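Local structure of LbaCas13a H328A (C2c2) (Lachnospiraceae bacterium NK4A179, 5WLH) at residues A[328-334]-A[433-437]; A[363-368]-A[416-422]. The protein binds a CRISPR precursor RNA as its guide and probably serves as an RNA-guided nuclease that cuts target RNA. All coordinates share one frame; numbering follows the deposited sequence.

Contact 1: A[328-334]-A[433-437]; sequences WEDAAAR and SEKIW. With nucleotides of chain B.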
ATOM      1  N   TRP A 328      10.136  18.091 -26.962  1.00 31.72           N
ATOM      2  CA  TRP A 328       9.545  18.696 -25.776  1.00 36.34           C
ATOM      3  C   TRP A 328       8.974  20.068 -26.092  1.00 36.53           C
ATOM      4  O   TRP A 328       7.959  20.464 -25.511  1.00 35.99           O
ATOM      5  CB  TRP A 328      10.582  18.761 -24.649  1.00 38.09           C
ATOM      6  CG  TRP A 328      11.461  17.521 -24.587  1.00 35.98           C
ATOM      7  CD1 TRP A 328      12.773  17.429 -24.949  1.00 42.72           C
ATOM      8  CD2 TRP A 328      11.071  16.208 -24.152  1.00 31.97           C
ATOM      9  NE1 TRP A 328      13.229  16.140 -24.765  1.00 42.74           N
ATOM     10  CE2 TRP A 328      12.203  15.374 -24.274  1.00 37.37           C
ATOM     11  CE3 TRP A 328       9.880  15.660 -23.663  1.00 32.29           C
ATOM     12  CZ2 TRP A 328      12.178  14.022 -23.932  1.00 34.59           C
ATOM     13  CZ3 TRP A 328       9.857  14.325 -23.319  1.00 31.94           C
ATOM     14  CH2 TRP A 328      11.000  13.517 -23.458  1.00 33.37           C
ATOM     15  N   GLU A 329       9.596  20.798 -27.023  1.00 36.28           N
ATOM     16  CA  GLU A 329       9.008  22.047 -27.495  1.00 37.22           C
ATOM     17  C   GLU A 329       7.687  21.791 -28.208  1.00 30.31           C
ATOM     18  O   GLU A 329       6.718  22.542 -28.032  1.00 34.20           O
ATOM     19  CB  GLU A 329       9.990  22.760 -28.427  1.00 43.55           C
ATOM     20  CG  GLU A 329       9.739  24.239 -28.604  1.00 51.01           C
ATOM     21  CD  GLU A 329      10.945  24.957 -29.194  1.00 60.43           C
ATOM     22  OE1 GLU A 329      10.912  25.282 -30.400  1.00 61.04           O
ATOM     23  OE2 GLU A 329      11.930  25.180 -28.453  1.00 64.38           O
ATOM     24  N   ASP A 330       7.628  20.741 -29.030  1.00 26.90           N
ATOM     25  CA  ASP A 330       6.363  20.414 -29.671  1.00 23.46           C
ATOM     26  C   ASP A 330       5.323  20.029 -28.636  1.00 24.34           C
ATOM     27  O   ASP A 330       4.164  20.447 -28.725  1.00 31.23           O
ATOM     28  CB  ASP A 330       6.529  19.278 -30.672  1.00 30.02           C
ATOM     29  CG  ASP A 330       5.241  18.989 -31.403  1.00 34.47           C
ATOM     30  OD1 ASP A 330       4.825  19.846 -32.209  1.00 36.61           O
ATOM     31  OD2 ASP A 330       4.613  17.945 -31.137  1.00 28.41           O
ATOM     32  N   ALA A 331       5.730  19.221 -27.649  1.00 28.54           N
ATOM     33  CA  ALA A 331       4.824  18.833 -26.573  1.00 32.14           C
ATOM     34  C   ALA A 331       4.269  20.060 -25.871  1.00 39.48           C
ATOM     35  O   ALA A 331       3.056  20.172 -25.652  1.00 36.47           O
ATOM     36  CB  ALA A 331       5.557  17.924 -25.585  1.00 31.69           C
ATOM     37  N   ALA A 332       5.154  21.003 -25.523  1.00 40.44           N
ATOM     38  CA  ALA A 332       4.719  22.244 -24.895  1.00 43.76           C
ATOM     39  C   ALA A 332       3.751  23.003 -25.790  1.00 42.30           C
ATOM     40  O   ALA A 332       2.809  23.637 -25.302  1.00 48.63           O
ATOM     41  CB  ALA A 332       5.929  23.112 -24.560  1.00 44.28           C
ATOM     42  N   ALA A 333       3.955  22.926 -27.108  1.00 38.51           N
ATOM     43  CA  ALA A 333       3.111  23.665 -28.041  1.00 35.60           C
ATOM     44  C   ALA A 333       1.695  23.104 -28.087  1.00 41.74           C
ATOM     45  O   ALA A 333       0.722  23.867 -28.096  1.00 41.69           O
ATOM     46  CB  ALA A 333       3.737  23.650 -29.435  1.00 37.05           C
ATOM     47  N   ARG A 334       1.549  21.774 -28.118  1.00 36.02           N
ATOM     48  CA  ARG A 334       0.206  21.208 -28.190  1.00 34.78           C
ATOM     49  C   ARG A 334      -0.576  21.444 -26.906  1.00 37.16           C
ATOM     50  O   ARG A 334      -1.810  21.511 -26.943  1.00 34.56           O
ATOM     51  CB  ARG A 334       0.257  19.711 -28.498  1.00 34.16           C
ATOM     52  CG  ARG A 334       1.261  19.314 -29.560  1.00 37.12           C
ATOM     53  CD  ARG A 334       0.832  19.744 -30.954  1.00 36.54           C
ATOM     54  NE  ARG A 334       1.896  19.493 -31.924  1.00 32.67           N
ATOM     55  CZ  ARG A 334       1.731  19.531 -33.242  1.00 32.14           C
ATOM     56  NH1 ARG A 334       0.537  19.814 -33.757  1.00 33.21           N
ATOM     57  NH2 ARG A 334       2.761  19.285 -34.043  1.00 27.39           N
ATOM     58  N   SER A 433      -3.167  14.424 -26.727  1.00 23.36           N
ATOM     59  CA  SER A 433      -1.897  14.100 -27.359  1.00 20.68           C
ATOM     60  C   SER A 433      -0.783  14.049 -26.326  1.00 23.54           C
ATOM     61  O   SER A 433       0.077  13.165 -26.383  1.00 24.73           O
ATOM     62  CB  SER A 433      -1.569  15.094 -28.482  1.00 20.78           C
ATOM     63  OG  SER A 433      -1.360  16.398 -28.006  1.00 26.13           O
ATOM     64  N   GLU A 434      -0.800  14.965 -25.351  1.00 22.14           N
ATOM     65  CA  GLU A 434       0.281  14.980 -24.376  1.00 22.98           C
ATOM     66  C   GLU A 434       0.093  13.908 -23.307  1.00 22.16           C
ATOM     67  O   GLU A 434       1.082  13.342 -22.836  1.00 23.05           O
ATOM     68  CB  GLU A 434       0.412  16.375 -23.781  1.00 24.92           C
ATOM     69  CG  GLU A 434       0.742  17.416 -24.874  1.00 28.44           C
ATOM     70  CD  GLU A 434       1.619  16.831 -25.974  1.00 31.79           C
ATOM     71  OE1 GLU A 434       1.196  16.847 -27.154  1.00 28.34           O
ATOM     72  OE2 GLU A 434       2.732  16.336 -25.659  1.00 29.88           O
ATOM     73  N   LYS A 435      -1.151  13.575 -22.946  1.00 21.14           N
ATOM     74  CA  LYS A 435      -1.339  12.408 -22.088  1.00 20.57           C
ATOM     75  C   LYS A 435      -0.813  11.152 -22.766  1.00 22.88           C
ATOM     76  O   LYS A 435      -0.148  10.329 -22.129  1.00 22.81           O
ATOM     77  CB  LYS A 435      -2.810  12.217 -21.746  1.00 20.34           C
ATOM     78  CG  LYS A 435      -3.299  13.091 -20.621  1.00 25.58           C
ATOM     79  CD  LYS A 435      -2.577  12.746 -19.326  1.00 25.95           C
ATOM     80  CE  LYS A 435      -3.087  13.638 -18.208  1.00 24.96           C
ATOM     81  NZ  LYS A 435      -2.245  13.548 -16.989  1.00 27.97           N
ATOM     82  N   ILE A 436      -1.112  10.983 -24.059  1.00 20.15           N
ATOM     83  CA  ILE A 436      -0.667   9.792 -24.784  1.00 21.18           C
ATOM     84  C   ILE A 436       0.854   9.792 -24.944  1.00 20.28           C
ATOM     85  O   ILE A 436       1.501   8.745 -24.822  1.00 21.14           O
ATOM     86  CB  ILE A 436      -1.389   9.684 -26.146  1.00 19.87           C
ATOM     87  CG1 ILE A 436      -2.663   8.841 -26.004  1.00 21.45           C
ATOM     88  CG2 ILE A 436      -0.500   9.057 -27.207  1.00 22.05           C
ATOM     89  CD1 ILE A 436      -3.634   9.381 -24.964  1.00 20.80           C
ATOM     90  N   TRP A 437       1.440  10.951 -25.243  1.00 19.74           N
ATOM     91  CA  TRP A 437       2.896  11.061 -25.315  1.00 20.82           C
ATOM     92  C   TRP A 437       3.542  10.570 -24.026  1.00 21.31           C
ATOM     93  O   TRP A 437       4.454   9.733 -24.046  1.00 19.18           O
ATOM     94  CB  TRP A 437       3.280  12.518 -25.594  1.00 22.01           C
ATOM     95  CG  TRP A 437       4.758  12.882 -25.523  1.00 23.69           C
ATOM     96  CD1 TRP A 437       5.326  13.781 -24.681  1.00 24.87           C
ATOM     97  CD2 TRP A 437       5.823  12.397 -26.362  1.00 24.16           C
ATOM     98  NE1 TRP A 437       6.677  13.880 -24.921  1.00 25.77           N
ATOM     99  CE2 TRP A 437       7.006  13.051 -25.958  1.00 25.04           C
ATOM    100  CE3 TRP A 437       5.890  11.489 -27.419  1.00 22.89           C
ATOM    101  CZ2 TRP A 437       8.253  12.807 -26.563  1.00 26.59           C
ATOM    102  CZ3 TRP A 437       7.138  11.243 -28.019  1.00 22.21           C
ATOM    103  CH2 TRP A 437       8.292  11.901 -27.586  1.00 21.35           C
TER
ATOM    104  P     G B   2      10.500  22.220 -22.041  1.00 76.10           P
ATOM    105  OP1   G B   2       9.732  23.496 -22.137  1.00 76.72           O
ATOM    106  OP2   G B   2      11.764  22.178 -21.262  1.00 76.92           O
ATOM    107  O5'   G B   2       9.532  21.072 -21.492  1.00 65.02           O
ATOM    108  C5'   G B   2       8.355  20.706 -22.208  1.00 52.58           C
ATOM    109  C4'   G B   2       7.701  19.451 -21.672  1.00 41.82           C
ATOM    110  O4'   G B   2       8.574  18.301 -21.858  1.00 35.50           O
ATOM    111  C3'   G B   2       7.337  19.462 -20.188  1.00 40.48           C
ATOM    112  O3'   G B   2       6.172  18.669 -20.018  1.00 36.54           O
ATOM    113  C2'   G B   2       8.508  18.725 -19.558  1.00 42.53           C
ATOM    114  O2'   G B   2       8.250  18.167 -18.287  1.00 45.94           O
ATOM    115  C1'   G B   2       8.773  17.657 -20.610  1.00 34.70           C
ATOM    116  N9    G B   2      10.130  17.129 -20.563  1.00 33.59           N
ATOM    117  C8    G B   2      11.266  17.890 -20.705  1.00 33.92           C
ATOM    118  N7    G B   2      12.350  17.180 -20.614  1.00 30.89           N
ATOM    119  C5    G B   2      11.895  15.886 -20.383  1.00 26.66           C
ATOM    120  C6    G B   2      12.652  14.691 -20.209  1.00 31.12           C
ATOM    121  O6    G B   2      13.878  14.573 -20.207  1.00 37.32           O
ATOM    122  N1    G B   2      11.847  13.578 -20.025  1.00 29.49           N
ATOM    123  C2    G B   2      10.476  13.604 -19.992  1.00 29.12           C
ATOM    124  N2    G B   2       9.890  12.400 -19.800  1.00 27.66           N
ATOM    125  N3    G B   2       9.749  14.723 -20.155  1.00 30.49           N
ATOM    126  C4    G B   2      10.526  15.822 -20.356  1.00 30.56           C
ATOM    127  P     G B   5      -3.442  14.921 -13.735  1.00 22.54           P
ATOM    128  OP1   G B   5      -3.426  13.532 -13.196  1.00 22.98           O
ATOM    129  OP2   G B   5      -3.360  15.140 -15.204  1.00 21.61           O
ATOM    130  O5'   G B   5      -4.755  15.651 -13.249  1.00 20.97           O
ATOM    131  C5'   G B   5      -5.149  15.645 -11.890  1.00 19.35           C
ATOM    132  C4'   G B   5      -6.385  16.495 -11.718  1.00 24.59           C
ATOM    133  O4'   G B   5      -6.045  17.884 -11.985  1.00 23.28           O
ATOM    134  C3'   G B   5      -7.526  16.210 -12.687  1.00 24.28           C
ATOM    135  O3'   G B   5      -8.331  15.110 -12.291  1.00 22.93           O
ATOM    136  C2'   G B   5      -8.291  17.528 -12.682  1.00 22.80           C
ATOM    137  O2'   G B   5      -9.068  17.629 -11.497  1.00 25.95           O
ATOM    138  C1'   G B   5      -7.141  18.535 -12.609  1.00 23.48           C
ATOM    139  N9    G B   5      -6.708  18.950 -13.956  1.00 27.52           N
ATOM    140  C8    G B   5      -5.747  18.354 -14.738  1.00 29.74           C
ATOM    141  N7    G B   5      -5.571  18.945 -15.894  1.00 31.39           N
ATOM    142  C5    G B   5      -6.479  20.000 -15.864  1.00 28.48           C
ATOM    143  C6    G B   5      -6.750  20.988 -16.845  1.00 31.48           C
ATOM    144  O6    G B   5      -6.218  21.111 -17.955  1.00 30.29           O
ATOM    145  N1    G B   5      -7.748  21.856 -16.417  1.00 27.25           N
ATOM    146  C2    G B   5      -8.397  21.784 -15.202  1.00 32.24           C
ATOM    147  N2    G B   5      -9.326  22.716 -14.961  1.00 29.38           N
ATOM    148  N3    G B   5      -8.164  20.863 -14.270  1.00 26.11           N
ATOM    149  C4    G B   5      -7.196  20.011 -14.683  1.00 28.37           C
TER
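OD1 of Asp-330 is gripped by two nitrogens of Arg-334, whose CB lies against OE1 of Glu-434 on the facing helix. The grip is side-on: NH2 is 2.8 Å from OD1 and meets its syn lone pair, while NE approaches the same oxygen at 3.0 Å from outside the carboxylate plane. One helical turn separates the two residues, so the bend of Arg-334 at chi2 (-72°) can fold the guanidinium back along its own helix. Its NH1 goes on to Asp-315.

The axes of segments 328-334 and 433-437 run at 143° to each other, broadly antiparallel. Glu-434 fills the gap between them, its bent chain setting the carboxylate beside Ala-331, probably the engineered histidine-to-alanine site. OE2 comes within 3.2 Å of the Ala-331 CB, and OE1 accepts a bond of 2.7 Å from Ser-433 OG. Arg-303 of helix 292-311 makes salt bridges to both Glu-434 OE2 and Asp-330 OD2, and a cation-pi contact with Trp-437.

Two broad indoles extend the interface to the RNA. CZ3 of Trp-328 is 3.6 Å from NE1 of Trp-437, at the edge of that ring, with the ring planes 61° apart. The guanine of G2 of chain B lies over one face of Trp-328, and the long, flexible Lys-435 hydrogen-bonds OP2 of G5 of chain B through NZ at 2.6 Å. Two acids set close together probably lean on Arg-303, shared between them, and Asp-330 also on Arg-334, while the tryptophan and lysine offer the RNA a flat apolar surface and a positive charge.

Contact 2: A[363-368]-A[416-422]; sequences RKNTVK and YANLKQV. With nucleotides of chain B.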
ATOM      1  N   ARG A 363     -25.683  11.735 -20.778  1.00 35.32           N
ATOM      2  CA  ARG A 363     -24.747  12.615 -21.464  1.00 35.66           C
ATOM      3  C   ARG A 363     -23.329  12.058 -21.414  1.00 36.64           C
ATOM      4  O   ARG A 363     -22.572  12.173 -22.386  1.00 32.43           O
ATOM      5  CB  ARG A 363     -24.803  14.005 -20.836  1.00 36.11           C
ATOM      6  CG  ARG A 363     -23.825  14.995 -21.414  1.00 39.86           C
ATOM      7  CD  ARG A 363     -24.151  16.398 -20.934  1.00 43.43           C
ATOM      8  NE  ARG A 363     -23.195  17.379 -21.436  1.00 44.28           N
ATOM      9  CZ  ARG A 363     -22.101  17.754 -20.781  1.00 43.00           C
ATOM     10  NH1 ARG A 363     -21.820  17.226 -19.595  1.00 38.91           N
ATOM     11  NH2 ARG A 363     -21.290  18.655 -21.312  1.00 38.91           N
ATOM     12  N   LYS A 364     -22.944  11.458 -20.286  1.00 37.94           N
ATOM     13  CA  LYS A 364     -21.611  10.868 -20.212  1.00 35.64           C
ATOM     14  C   LYS A 364     -21.470   9.711 -21.192  1.00 34.49           C
ATOM     15  O   LYS A 364     -20.423   9.556 -21.836  1.00 31.49           O
ATOM     16  CB  LYS A 364     -21.313  10.403 -18.788  1.00 39.77           C
ATOM     17  CG  LYS A 364     -19.959   9.714 -18.667  1.00 46.93           C
ATOM     18  CD  LYS A 364     -19.851   8.886 -17.394  1.00 50.28           C
ATOM     19  CE  LYS A 364     -19.564   9.772 -16.204  1.00 53.59           C
ATOM     20  NZ  LYS A 364     -19.067   8.994 -15.031  1.00 55.40           N
ATOM     21  N   ASN A 365     -22.518   8.892 -21.327  1.00 31.59           N
ATOM     22  CA  ASN A 365     -22.473   7.795 -22.286  1.00 33.36           C
ATOM     23  C   ASN A 365     -22.382   8.323 -23.706  1.00 31.90           C
ATOM     24  O   ASN A 365     -21.665   7.762 -24.542  1.00 31.91           O
ATOM     25  CB  ASN A 365     -23.702   6.895 -22.130  1.00 36.45           C
ATOM     26  CG  ASN A 365     -23.626   6.021 -20.904  1.00 44.03           C
ATOM     27  OD1 ASN A 365     -22.574   5.927 -20.263  1.00 43.57           O
ATOM     28  ND2 ASN A 365     -24.737   5.353 -20.574  1.00 43.77           N
ATOM     29  N   THR A 366     -23.101   9.409 -23.994  1.00 28.41           N
ATOM     30  CA  THR A 366     -22.981  10.043 -25.296  1.00 31.15           C
ATOM     31  C   THR A 366     -21.569  10.557 -25.518  1.00 30.81           C
ATOM     32  O   THR A 366     -21.021  10.427 -26.620  1.00 31.38           O
ATOM     33  CB  THR A 366     -23.990  11.183 -25.416  1.00 34.19           C
ATOM     34  OG1 THR A 366     -25.313  10.636 -25.387  1.00 35.55           O
ATOM     35  CG2 THR A 366     -23.771  11.969 -26.710  1.00 32.22           C
ATOM     36  N   VAL A 367     -20.962  11.138 -24.480  1.00 29.15           N
ATOM     37  CA  VAL A 367     -19.603  11.655 -24.619  1.00 25.99           C
ATOM     38  C   VAL A 367     -18.616  10.509 -24.825  1.00 24.73           C
ATOM     39  O   VAL A 367     -17.696  10.613 -25.642  1.00 25.16           O
ATOM     40  CB  VAL A 367     -19.226  12.526 -23.403  1.00 29.10           C
ATOM     41  CG1 VAL A 367     -17.715  12.837 -23.389  1.00 26.59           C
ATOM     42  CG2 VAL A 367     -20.015  13.831 -23.410  1.00 28.53           C
ATOM     43  N   LYS A 368     -18.797   9.393 -24.112  1.00 25.39           N
ATOM     44  CA  LYS A 368     -17.881   8.269 -24.308  1.00 29.91           C
ATOM     45  C   LYS A 368     -17.971   7.743 -25.728  1.00 32.05           C
ATOM     46  O   LYS A 368     -16.948   7.418 -26.341  1.00 26.43           O
ATOM     47  CB  LYS A 368     -18.170   7.149 -23.317  1.00 30.06           C
ATOM     48  CG  LYS A 368     -17.757   7.460 -21.895  1.00 31.28           C
ATOM     49  CD  LYS A 368     -17.900   6.205 -21.045  1.00 38.84           C
ATOM     50  CE  LYS A 368     -17.733   6.509 -19.578  1.00 43.70           C
ATOM     51  NZ  LYS A 368     -18.099   5.336 -18.753  1.00 44.83           N
ATOM     52  N   TYR A 416     -10.965   7.892 -21.721  1.00 26.18           N
ATOM     53  CA  TYR A 416     -12.414   8.112 -21.749  1.00 25.69           C
ATOM     54  C   TYR A 416     -13.210   6.945 -21.188  1.00 26.68           C
ATOM     55  O   TYR A 416     -14.315   7.166 -20.681  1.00 26.18           O
ATOM     56  CB  TYR A 416     -12.918   8.456 -23.163  1.00 24.01           C
ATOM     57  CG  TYR A 416     -12.950   7.325 -24.156  1.00 24.45           C
ATOM     58  CD1 TYR A 416     -13.936   6.350 -24.096  1.00 29.65           C
ATOM     59  CD2 TYR A 416     -12.012   7.250 -25.173  1.00 24.83           C
ATOM     60  CE1 TYR A 416     -13.960   5.309 -24.990  1.00 27.85           C
ATOM     61  CE2 TYR A 416     -12.037   6.211 -26.087  1.00 24.23           C
ATOM     62  CZ  TYR A 416     -13.017   5.246 -25.985  1.00 25.48           C
ATOM     63  OH  TYR A 416     -13.051   4.202 -26.879  1.00 33.90           O
ATOM     64  N   ALA A 417     -12.703   5.709 -21.259  1.00 26.81           N
ATOM     65  CA  ALA A 417     -13.395   4.630 -20.555  1.00 32.31           C
ATOM     66  C   ALA A 417     -13.429   4.909 -19.060  1.00 41.06           C
ATOM     67  O   ALA A 417     -14.389   4.547 -18.378  1.00 40.10           O
ATOM     68  CB  ALA A 417     -12.722   3.280 -20.823  1.00 29.47           C
ATOM     69  N   ASN A 418     -12.379   5.561 -18.551  1.00 51.32           N
ATOM     70  CA  ASN A 418     -12.272   5.972 -17.157  1.00 58.21           C
ATOM     71  C   ASN A 418     -13.319   7.001 -16.759  1.00 54.64           C
ATOM     72  O   ASN A 418     -13.636   7.112 -15.569  1.00 58.60           O
ATOM     73  CB  ASN A 418     -10.880   6.567 -16.928  1.00 66.81           C
ATOM     74  CG  ASN A 418     -10.358   6.346 -15.524  1.00 71.31           C
ATOM     75  OD1 ASN A 418      -9.142   6.297 -15.306  1.00 68.38           O
ATOM     76  ND2 ASN A 418     -11.268   6.227 -14.560  1.00 73.20           N
ATOM     77  N   LEU A 419     -13.876   7.734 -17.728  1.00 42.01           N
ATOM     78  CA  LEU A 419     -14.361   9.093 -17.512  1.00 36.27           C
ATOM     79  C   LEU A 419     -15.294   9.223 -16.317  1.00 33.36           C
ATOM     80  O   LEU A 419     -16.395   8.667 -16.324  1.00 34.46           O
ATOM     81  CB  LEU A 419     -15.068   9.614 -18.764  1.00 30.53           C
ATOM     82  CG  LEU A 419     -15.113  11.138 -18.754  1.00 32.02           C
ATOM     83  CD1 LEU A 419     -13.693  11.705 -18.663  1.00 33.14           C
ATOM     84  CD2 LEU A 419     -15.849  11.693 -19.970  1.00 34.06           C
ATOM     85  N   LYS A 420     -14.846   9.942 -15.285  1.00 34.57           N
ATOM     86  CA  LYS A 420     -15.715  10.211 -14.146  1.00 39.13           C
ATOM     87  C   LYS A 420     -16.641  11.384 -14.433  1.00 36.77           C
ATOM     88  O   LYS A 420     -17.838  11.319 -14.138  1.00 43.74           O
ATOM     89  CB  LYS A 420     -14.889  10.494 -12.895  1.00 45.54           C
ATOM     90  CG  LYS A 420     -13.596   9.729 -12.856  1.00 53.90           C
ATOM     91  CD  LYS A 420     -13.699   8.567 -11.897  1.00 54.49           C
ATOM     92  CE  LYS A 420     -12.398   7.797 -11.845  1.00 53.05           C
ATOM     93  NZ  LYS A 420     -12.147   7.301 -10.488  1.00 50.71           N
ATOM     94  N   GLN A 421     -16.113  12.447 -15.026  1.00 35.11           N
ATOM     95  CA  GLN A 421     -16.894  13.654 -15.261  1.00 37.84           C
ATOM     96  C   GLN A 421     -16.553  14.199 -16.639  1.00 32.90           C
ATOM     97  O   GLN A 421     -15.372  14.313 -16.985  1.00 32.68           O
ATOM     98  CB  GLN A 421     -16.600  14.696 -14.179  1.00 41.63           C
ATOM     99  CG  GLN A 421     -17.740  15.641 -13.901  1.00 52.69           C
ATOM    100  CD  GLN A 421     -17.240  17.042 -13.641  1.00 61.01           C
ATOM    101  OE1 GLN A 421     -16.150  17.224 -13.096  1.00 63.41           O
ATOM    102  NE2 GLN A 421     -18.022  18.044 -14.037  1.00 60.75           N
ATOM    103  N   VAL A 422     -17.584  14.504 -17.432  1.00 35.11           N
ATOM    104  CA  VAL A 422     -17.376  15.223 -18.686  1.00 36.99           C
ATOM    105  C   VAL A 422     -16.792  16.595 -18.369  1.00 32.60           C
ATOM    106  O   VAL A 422     -17.388  17.377 -17.619  1.00 32.83           O
ATOM    107  CB  VAL A 422     -18.697  15.350 -19.465  1.00 37.15           C
ATOM    108  CG1 VAL A 422     -18.523  16.262 -20.683  1.00 36.71           C
ATOM    109  CG2 VAL A 422     -19.253  13.958 -19.867  1.00 33.67           C
TER
ATOM    110  P     U B   7      -7.311   8.419 -12.699  1.00 24.15           P
ATOM    111  OP1   U B   7      -6.630   7.370 -13.483  1.00 23.68           O
ATOM    112  OP2   U B   7      -8.401   9.238 -13.321  1.00 24.89           O
ATOM    113  O5'   U B   7      -7.909   7.798 -11.374  1.00 20.54           O
ATOM    114  C5'   U B   7      -7.091   6.984 -10.535  1.00 21.10           C
ATOM    115  C4'   U B   7      -7.862   6.586  -9.309  1.00 21.96           C
ATOM    116  O4'   U B   7      -8.122   7.764  -8.497  1.00 22.96           O
ATOM    117  C3'   U B   7      -9.237   6.022  -9.595  1.00 24.66           C
ATOM    118  O3'   U B   7      -9.174   4.645  -9.939  1.00 23.23           O
ATOM    119  C2'   U B   7      -9.991   6.309  -8.300  1.00 27.74           C
ATOM    120  O2'   U B   7      -9.670   5.351  -7.313  1.00 28.63           O
ATOM    121  C1'   U B   7      -9.378   7.649  -7.874  1.00 24.14           C
ATOM    122  N1    U B   7     -10.212   8.791  -8.300  1.00 22.69           N
ATOM    123  C2    U B   7     -11.213   9.167  -7.429  1.00 28.08           C
ATOM    124  O2    U B   7     -11.352   8.584  -6.371  1.00 30.43           O
ATOM    125  N3    U B   7     -11.984  10.227  -7.843  1.00 24.16           N
ATOM    126  C4    U B   7     -11.853  10.930  -9.029  1.00 34.28           C
ATOM    127  O4    U B   7     -12.618  11.862  -9.283  1.00 33.66           O
ATOM    128  C5    U B   7     -10.791  10.471  -9.881  1.00 29.07           C
ATOM    129  C6    U B   7     -10.024   9.444  -9.494  1.00 26.02           C
ATOM    130  P     A B   8      -9.961   4.086 -11.203  1.00 25.36           P
ATOM    131  OP1   A B   8     -11.275   4.830 -11.291  1.00 24.92           O
ATOM    132  OP2   A B   8      -9.911   2.612 -11.144  1.00 26.01           O
ATOM    133  O5'   A B   8      -9.128   4.633 -12.440  1.00 21.36           O
ATOM    134  C5'   A B   8      -8.260   3.805 -13.179  1.00 23.81           C
ATOM    135  C4'   A B   8      -6.845   3.991 -12.700  1.00 22.62           C
ATOM    136  O4'   A B   8      -6.706   3.430 -11.372  1.00 22.39           O
ATOM    137  C3'   A B   8      -5.795   3.284 -13.535  1.00 20.83           C
ATOM    138  O3'   A B   8      -5.392   4.094 -14.620  1.00 21.36           O
ATOM    139  C2'   A B   8      -4.675   3.015 -12.544  1.00 15.53           C
ATOM    140  O2'   A B   8      -3.904   4.193 -12.338  1.00 17.94           O
ATOM    141  C1'   A B   8      -5.469   2.731 -11.272  1.00 18.98           C
ATOM    142  N9    A B   8      -5.764   1.293 -11.127  1.00 20.96           N
ATOM    143  C8    A B   8      -6.985   0.660 -11.187  1.00 20.20           C
ATOM    144  N7    A B   8      -6.916  -0.638 -10.988  1.00 20.24           N
ATOM    145  C5    A B   8      -5.554  -0.868 -10.763  1.00 17.73           C
ATOM    146  C6    A B   8      -4.818  -2.041 -10.513  1.00 18.06           C
ATOM    147  N6    A B   8      -5.388  -3.231 -10.391  1.00 20.03           N
ATOM    148  N1    A B   8      -3.476  -1.933 -10.342  1.00 18.29           N
ATOM    149  C2    A B   8      -2.916  -0.717 -10.459  1.00 18.55           C
ATOM    150  N3    A B   8      -3.519   0.452 -10.692  1.00 18.89           N
ATOM    151  C4    A B   8      -4.836   0.303 -10.853  1.00 15.55           C
TER
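With CG trans to the main-chain nitrogen (chi1 177°) and a bend at chi3 (-79°), the side chain of Lys-364 reaches from helix 357-388 to the loop that follows helix 398-417. The two helices form an antiparallel helical hairpin, and the loop runs on beside the first, its peptide oxygens needing donors from elsewhere; a lysine, long and carrying several N-H groups, suits the task. Its NZ donates to Lys-420 O at 2.8 Å, from above the carbonyl plane, and to Leu-419 O at 3.0 Å, tilted only 16° from that plane. A leucine in its place would probably leave these two neighbouring carbonyls without their shared donor and the loop less firmly tied to the helix.

One turn further on, Lys-368 lies extended past Tyr-416, its CE 3.7 Å from Tyr-416 O. Branched side chains add an apolar layer: Val-367 crosses Leu-419 at about a right angle, with CG1 and CD2 4.1 Å apart. Arg-363, with NH2 bonded to Pro-345 O and NH1 in a salt bridge to Glu-360, sets NH1 3.6 Å from Val-422 CG1.

The CB of Lys-420 points away from segment 363-368, and NZ hydrogen-bonds OP1 of A8 of chain B at 2.7 Å. Tyr-416, on helix 398-417, packs on a guanine base of the RNA. Val-422, the most covered residue of the loop, meets Val-367 tip to tip, CG2 to CG2 at 3.6 Å.

The two contacts lie on the same side of the chain's centre, their own centres 23 Å apart and their nearest atoms about 8 Å apart, without touching. In sequence, both segments of contact 2 fall between those of contact 1: helix 357-388 comes next after helix 327-335, and helix 398-417 leads through the loop of contact 2 into helix 429-458. Both also touch the bound precursor RNA. Contact 1 meets G2 and G5 of chain B, contact 2 meets U7 and A8 of chain B, and the phosphate-binding atoms Lys-435 NZ and Lys-420 NZ are 13.4 Å apart. The two contacts thus meet nearby nucleotides of one strand.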